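PDB 5V8S: flavoprotein from Thermotoga maritima, which probably transfers electrons as an FMN-binding oxidoreductase, a flavo-diiron protein that joins a metallo-beta-lactamase-like domain carrying a diiron centre to a flavodoxin-like domain. Local coordinates for residues I46-K58 with K234-K246. The protein carries 1 engineered substitution. Sequence-based numbering, arbitrary orientation.
With FEO (mu-oxo-diiron), chain C.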
loop_
_atom_site.group_PDB
_atom_site.type_symbol
_atom_site.label_atom_id
_atom_site.label_comp_id
_atom_site.label_asym_id
_atom_site.label_seq_id
_atom_site.Cartn_x
_atom_site.Cartn_y
_atom_site.Cartn_z
ATOM N N ILE A 46 0.081 -12.930 -2.804
ATOM C CA ILE A 46 -0.219 -14.365 -2.869
ATOM C C ILE A 46 1.052 -15.176 -2.635
ATOM O O ILE A 46 1.565 -15.823 -3.553
ATOM C CB ILE A 46 -0.931 -14.759 -4.188
ATOM C CG1 ILE A 46 -0.168 -14.283 -5.439
ATOM C CG2 ILE A 46 -2.332 -14.206 -4.190
ATOM C CD1 ILE A 46 -0.640 -15.044 -6.729
ATOM N N PRO A 47 1.580 -15.194 -1.412
ATOM C CA PRO A 47 2.709 -16.093 -1.122
ATOM C C PRO A 47 2.406 -17.558 -1.407
ATOM O O PRO A 47 3.347 -18.347 -1.596
ATOM C CB PRO A 47 2.980 -15.858 0.374
ATOM C CG PRO A 47 1.727 -15.251 0.895
ATOM C CD PRO A 47 1.122 -14.463 -0.223
ATOM N N GLU A 48 1.127 -17.946 -1.438
ATOM C CA GLU A 48 0.757 -19.328 -1.704
ATOM C C GLU A 48 0.784 -19.683 -3.184
ATOM O O GLU A 48 0.624 -20.867 -3.519
ATOM C CB GLU A 48 -0.647 -19.601 -1.178
ATOM C CG GLU A 48 -1.765 -18.846 -1.884
ATOM C CD GLU A 48 -2.135 -17.510 -1.236
ATOM O OE1 GLU A 48 -1.228 -16.702 -0.908
ATOM O OE2 GLU A 48 -3.355 -17.283 -1.043
ATOM N N GLY A 49 0.929 -18.700 -4.079
ATOM C CA GLY A 49 0.986 -18.975 -5.500
ATOM C C GLY A 49 -0.376 -19.187 -6.135
ATOM O O GLY A 49 -1.440 -19.115 -5.509
ATOM N N ILE A 50 -0.319 -19.481 -7.431
ATOM C CA ILE A 50 -1.499 -19.725 -8.246
ATOM C C ILE A 50 -1.083 -20.637 -9.384
ATOM O O ILE A 50 0.052 -20.573 -9.866
ATOM C CB ILE A 50 -2.102 -18.399 -8.761
ATOM C CG1 ILE A 50 -3.491 -18.631 -9.369
ATOM C CG2 ILE A 50 -1.139 -17.706 -9.744
ATOM C CD1 ILE A 50 -4.169 -17.357 -9.899
ATOM N N SER A 51 -2.001 -21.511 -9.802
ATOM C CA SER A 51 -1.743 -22.349 -10.963
ATOM C C SER A 51 -2.421 -21.758 -12.193
ATOM O O SER A 51 -3.382 -20.996 -12.093
ATOM C CB SER A 51 -2.214 -23.792 -10.741
ATOM O OG SER A 51 -3.625 -23.932 -10.874
ATOM N N TYR A 52 -1.906 -22.132 -13.362
ATOM C CA TYR A 52 -2.566 -21.872 -14.648
ATOM C C TYR A 52 -2.907 -23.227 -15.247
ATOM O O TYR A 52 -2.021 -24.081 -15.412
ATOM C CB TYR A 52 -1.710 -21.030 -15.620
ATOM C CG TYR A 52 -1.108 -19.838 -14.929
ATOM C CD1 TYR A 52 -1.919 -18.878 -14.345
ATOM C CD2 TYR A 52 0.250 -19.726 -14.793
ATOM C CE1 TYR A 52 -1.386 -17.805 -13.633
ATOM C CE2 TYR A 52 0.814 -18.640 -14.089
ATOM C CZ TYR A 52 -0.023 -17.689 -13.505
ATOM O OH TYR A 52 0.487 -16.615 -12.768
ATOM N N ASN A 53 -4.185 -23.422 -15.569
ATOM C CA ASN A 53 -4.688 -24.717 -16.016
ATOM C C ASN A 53 -5.241 -24.578 -17.425
ATOM O O ASN A 53 -6.136 -23.763 -17.653
ATOM C CB ASN A 53 -5.847 -25.218 -15.144
ATOM C CG ASN A 53 -5.518 -25.264 -13.650
ATOM O OD1 ASN A 53 -4.353 -25.328 -13.237
ATOM N ND2 ASN A 53 -6.567 -25.246 -12.831
ATOM N N ALA A 54 -4.721 -25.370 -18.355
ATOM C CA ALA A 54 -5.266 -25.477 -19.700
ATOM C C ALA A 54 -5.693 -26.918 -19.925
ATOM O O ALA A 54 -5.303 -27.808 -19.175
ATOM C CB ALA A 54 -4.208 -25.075 -20.729
ATOM N N TYR A 55 -6.504 -27.145 -20.958
ATOM C CA TYR A 55 -7.085 -28.462 -21.175
ATOM C C TYR A 55 -6.984 -28.836 -22.643
ATOM O O TYR A 55 -7.059 -27.970 -23.521
ATOM C CB TYR A 55 -8.558 -28.511 -20.740
ATOM C CG TYR A 55 -8.707 -28.171 -19.272
ATOM C CD1 TYR A 55 -8.823 -26.850 -18.856
ATOM C CD2 TYR A 55 -8.677 -29.155 -18.299
ATOM C CE1 TYR A 55 -8.917 -26.520 -17.509
ATOM C CE2 TYR A 55 -8.778 -28.839 -16.957
ATOM C CZ TYR A 55 -8.899 -27.528 -16.567
ATOM O OH TYR A 55 -9.003 -27.254 -15.226
ATOM N N LEU A 56 -6.846 -30.139 -22.907
ATOM C CA LEU A 56 -6.861 -30.660 -24.268
ATOM C C LEU A 56 -7.922 -31.749 -24.367
ATOM O O LEU A 56 -7.907 -32.708 -23.586
ATOM C CB LEU A 56 -5.496 -31.234 -24.667
ATOM C CG LEU A 56 -5.440 -31.775 -26.104
ATOM C CD1 LEU A 56 -5.372 -30.622 -27.094
ATOM C CD2 LEU A 56 -4.264 -32.717 -26.292
ATOM N N VAL A 57 -8.825 -31.606 -25.336
ATOM C CA VAL A 57 -9.875 -32.588 -25.580
ATOM C C VAL A 57 -9.543 -33.266 -26.898
ATOM O O VAL A 57 -9.522 -32.611 -27.940
ATOM C CB VAL A 57 -11.278 -31.952 -25.636
ATOM C CG1 VAL A 57 -12.350 -33.044 -25.594
ATOM C CG2 VAL A 57 -11.477 -30.959 -24.493
ATOM N N LYS A 58 -9.282 -34.571 -26.858
ATOM C CA LYS A 58 -8.934 -35.327 -28.052
ATOM C C LYS A 58 -10.170 -36.082 -28.505
ATOM O O LYS A 58 -10.682 -36.937 -27.775
ATOM C CB LYS A 58 -7.773 -36.280 -27.771
ATOM C CG LYS A 58 -6.513 -35.532 -27.339
ATOM C CD LYS A 58 -5.293 -36.445 -27.224
ATOM C CE LYS A 58 -4.606 -36.662 -28.565
ATOM N NZ LYS A 58 -3.368 -37.510 -28.429
ATOM N N LYS A 234 -21.622 -31.871 -14.159
ATOM C CA LYS A 234 -20.978 -33.027 -13.555
ATOM C C LYS A 234 -19.529 -32.771 -13.149
ATOM O O LYS A 234 -19.013 -33.493 -12.285
ATOM C CB LYS A 234 -21.105 -34.267 -14.463
ATOM C CG LYS A 234 -20.111 -34.418 -15.587
ATOM C CD LYS A 234 -20.350 -35.742 -16.328
ATOM C CE LYS A 234 -19.279 -36.020 -17.385
ATOM N NZ LYS A 234 -19.638 -37.136 -18.309
ATOM N N ALA A 235 -18.886 -31.731 -13.685
ATOM C CA ALA A 235 -17.521 -31.393 -13.329
ATOM C C ALA A 235 -17.298 -29.942 -13.708
ATOM O O ALA A 235 -17.875 -29.442 -14.679
ATOM C CB ALA A 235 -16.502 -32.293 -14.032
ATOM N N LEU A 236 -16.488 -29.262 -12.895
ATOM C CA LEU A 236 -16.077 -27.892 -13.172
ATOM C C LEU A 236 -14.559 -27.868 -13.242
ATOM O O LEU A 236 -13.881 -28.244 -12.276
ATOM C CB LEU A 236 -16.603 -26.933 -12.102
ATOM C CG LEU A 236 -16.413 -25.447 -12.412
ATOM C CD1 LEU A 236 -17.542 -24.650 -11.796
ATOM C CD2 LEU A 236 -15.073 -24.907 -11.923
ATOM N N LEU A 237 -14.034 -27.420 -14.389
ATOM C CA LEU A 237 -12.609 -27.432 -14.712
ATOM C C LEU A 237 -12.189 -25.979 -14.913
ATOM O O LEU A 237 -12.329 -25.425 -16.022
ATOM C CB LEU A 237 -12.356 -28.227 -15.995
ATOM C CG LEU A 237 -12.266 -29.759 -15.881
ATOM C CD1 LEU A 237 -13.403 -30.352 -15.069
ATOM C CD2 LEU A 237 -12.179 -30.379 -17.261
ATOM N N PRO A 238 -11.704 -25.314 -13.869
ATOM C CA PRO A 238 -11.341 -23.892 -13.985
ATOM C C PRO A 238 -9.908 -23.665 -14.410
ATOM O O PRO A 238 -9.104 -24.599 -14.488
ATOM C CB PRO A 238 -11.536 -23.378 -12.557
ATOM C CG PRO A 238 -11.078 -24.568 -11.726
ATOM C CD PRO A 238 -11.462 -25.834 -12.517
ATOM N N GLY A 239 -9.568 -22.389 -14.615
ATOM C CA GLY A 239 -8.247 -21.995 -15.059
ATOM C C GLY A 239 -7.213 -21.847 -13.979
ATOM O O GLY A 239 -6.036 -21.709 -14.298
ATOM N N HIS A 240 -7.635 -21.849 -12.722
ATOM C CA HIS A 240 -6.727 -21.702 -11.594
ATOM C C HIS A 240 -7.203 -22.597 -10.469
ATOM O O HIS A 240 -8.388 -22.594 -10.149
ATOM C CB HIS A 240 -6.725 -20.258 -11.060
ATOM C CG HIS A 240 -6.480 -19.212 -12.105
ATOM N ND1 HIS A 240 -5.277 -19.066 -12.760
ATOM C CD2 HIS A 240 -7.300 -18.265 -12.610
ATOM C CE1 HIS A 240 -5.361 -18.065 -13.618
ATOM N NE2 HIS A 240 -6.576 -17.556 -13.539
ATOM N N GLY A 241 -6.269 -23.321 -9.851
ATOM C CA GLY A 241 -6.587 -24.121 -8.672
ATOM C C GLY A 241 -7.122 -25.509 -9.000
ATOM O O GLY A 241 -6.814 -26.104 -10.033
ATOM N N LEU A 242 -7.930 -26.024 -8.077
ATOM C CA LEU A 242 -8.421 -27.388 -8.148
ATOM C C LEU A 242 -9.482 -27.557 -9.230
ATOM O O LEU A 242 -10.272 -26.654 -9.520
ATOM C CB LEU A 242 -9.053 -27.753 -6.814
ATOM C CG LEU A 242 -8.142 -28.080 -5.628
ATOM C CD1 LEU A 242 -9.008 -28.689 -4.542
ATOM C CD2 LEU A 242 -6.987 -29.024 -6.004
ATOM N N ILE A 243 -9.527 -28.777 -9.771
ATOM C CA ILE A 243 -10.616 -29.264 -10.611
ATOM C C ILE A 243 -11.629 -29.934 -9.699
ATOM O O ILE A 243 -11.250 -30.580 -8.715
ATOM C CB ILE A 243 -10.061 -30.264 -11.638
ATOM C CG1 ILE A 243 -9.132 -29.542 -12.603
ATOM C CG2 ILE A 243 -11.173 -31.008 -12.373
ATOM C CD1 ILE A 243 -8.155 -30.463 -13.258
ATOM N N TRP A 244 -12.909 -29.796 -10.024
ATOM C CA TRP A 244 -13.986 -30.343 -9.203
ATOM C C TRP A 244 -14.723 -31.420 -9.992
ATOM O O TRP A 244 -15.553 -31.115 -10.851
ATOM C CB TRP A 244 -14.914 -29.228 -8.734
ATOM C CG TRP A 244 -14.199 -28.244 -7.852
ATOM C CD1 TRP A 244 -13.263 -27.313 -8.234
ATOM C CD2 TRP A 244 -14.334 -28.111 -6.430
ATOM N NE1 TRP A 244 -12.830 -26.610 -7.133
ATOM C CE2 TRP A 244 -13.476 -27.075 -6.019
ATOM C CE3 TRP A 244 -15.117 -28.751 -5.472
ATOM C CZ2 TRP A 244 -13.374 -26.679 -4.685
ATOM C CZ3 TRP A 244 -15.011 -28.362 -4.148
ATOM C CH2 TRP A 244 -14.150 -27.331 -3.768
ATOM N N LYS A 245 -14.401 -32.672 -9.692
ATOM C CA LYS A 245 -15.046 -33.831 -10.293
ATOM C C LYS A 245 -16.002 -34.549 -9.356
ATOM O O LYS A 245 -16.958 -35.172 -9.820
ATOM C CB LYS A 245 -13.973 -34.825 -10.759
ATOM C CG LYS A 245 -13.243 -34.386 -12.019
ATOM C CD LYS A 245 -11.969 -35.200 -12.274
ATOM C CE LYS A 245 -12.253 -36.658 -12.551
ATOM N NZ LYS A 245 -10.984 -37.418 -12.818
ATOM N N LYS A 246 -15.776 -34.473 -8.050
ATOM C CA LYS A 246 -16.639 -35.173 -7.111
ATOM C C LYS A 246 -17.867 -34.340 -6.755
ATOM O O LYS A 246 -18.984 -34.863 -6.724
ATOM C CB LYS A 246 -15.813 -35.549 -5.885
ATOM C CG LYS A 246 -16.592 -36.068 -4.684
ATOM C CD LYS A 246 -15.629 -36.420 -3.550
ATOM C CE LYS A 246 -16.151 -35.959 -2.202
ATOM N NZ LYS A 246 -15.135 -36.096 -1.099
HETATM FE FE1 FEO C . -8.807 -12.966 -15.443
HETATM FE FE2 FEO C . -7.157 -15.884 -14.822
HETATM O O FEO C . -7.482 -14.269 -15.727
HETATM O O HOH W 1 -7.809 -12.902 -13.476
HETATM O O HOH W 2 -7.365 -14.720 -12.879
#
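N53 and H240 each place their CG beside the backbone N and anti to the carbonyl carbon (chi1 -54° and -52°), which turns the N53 amide into the bend 238-241 and the ND1 edge of the imidazole to S51 O. H240 ND1 gives its proton to S51 O at 2.8 Å; S51 O lies practically in the ring plane and the N-H...O angle is 162°. On the other side of the same ring, H240 NE2 binds one iron of the mu-oxo-diiron centre at 2.2 Å, an iron also bound by D101, D180 and the engineered D102. I50 rests CD1 over one face of the H240 imidazole, 3.8 Å from its centroid, a CH-pi contact, while Y52, whose hydroxyl bonds to D34, meets the ring rim to rim. N53 ND2 spends its hydrogens on two carbonyls, G241 O at 2.9 Å and P238 O at 3.1 Å, and its backbone N bonds to G239 O at 2.8 Å. S51 OG accepts from G241 N and donates to N53 OD1, which, with the two ND2 bonds, fixes the rotation of the amide. P238 O receives a second bond from Y55 OH at 2.8 Å, and the two donors approach from opposite faces of the carbonyl plane. The Y55 ring also packs against L237 CB and CD2 and the tip of I243. The contact thus joins edge strand 235-238 of one sheet to strand 50-59 of the other in the metallo-beta-lactamase-like fold, through a buried bend whose polar groups are largely answered by side chains. Chemically, S51 O acts as a second-shell acceptor: it identifies ND1 as the protonated nitrogen, leaves NE2 for the metal, holds the ring's rotation, and would probably make the imidazole a somewhat stronger donor to iron.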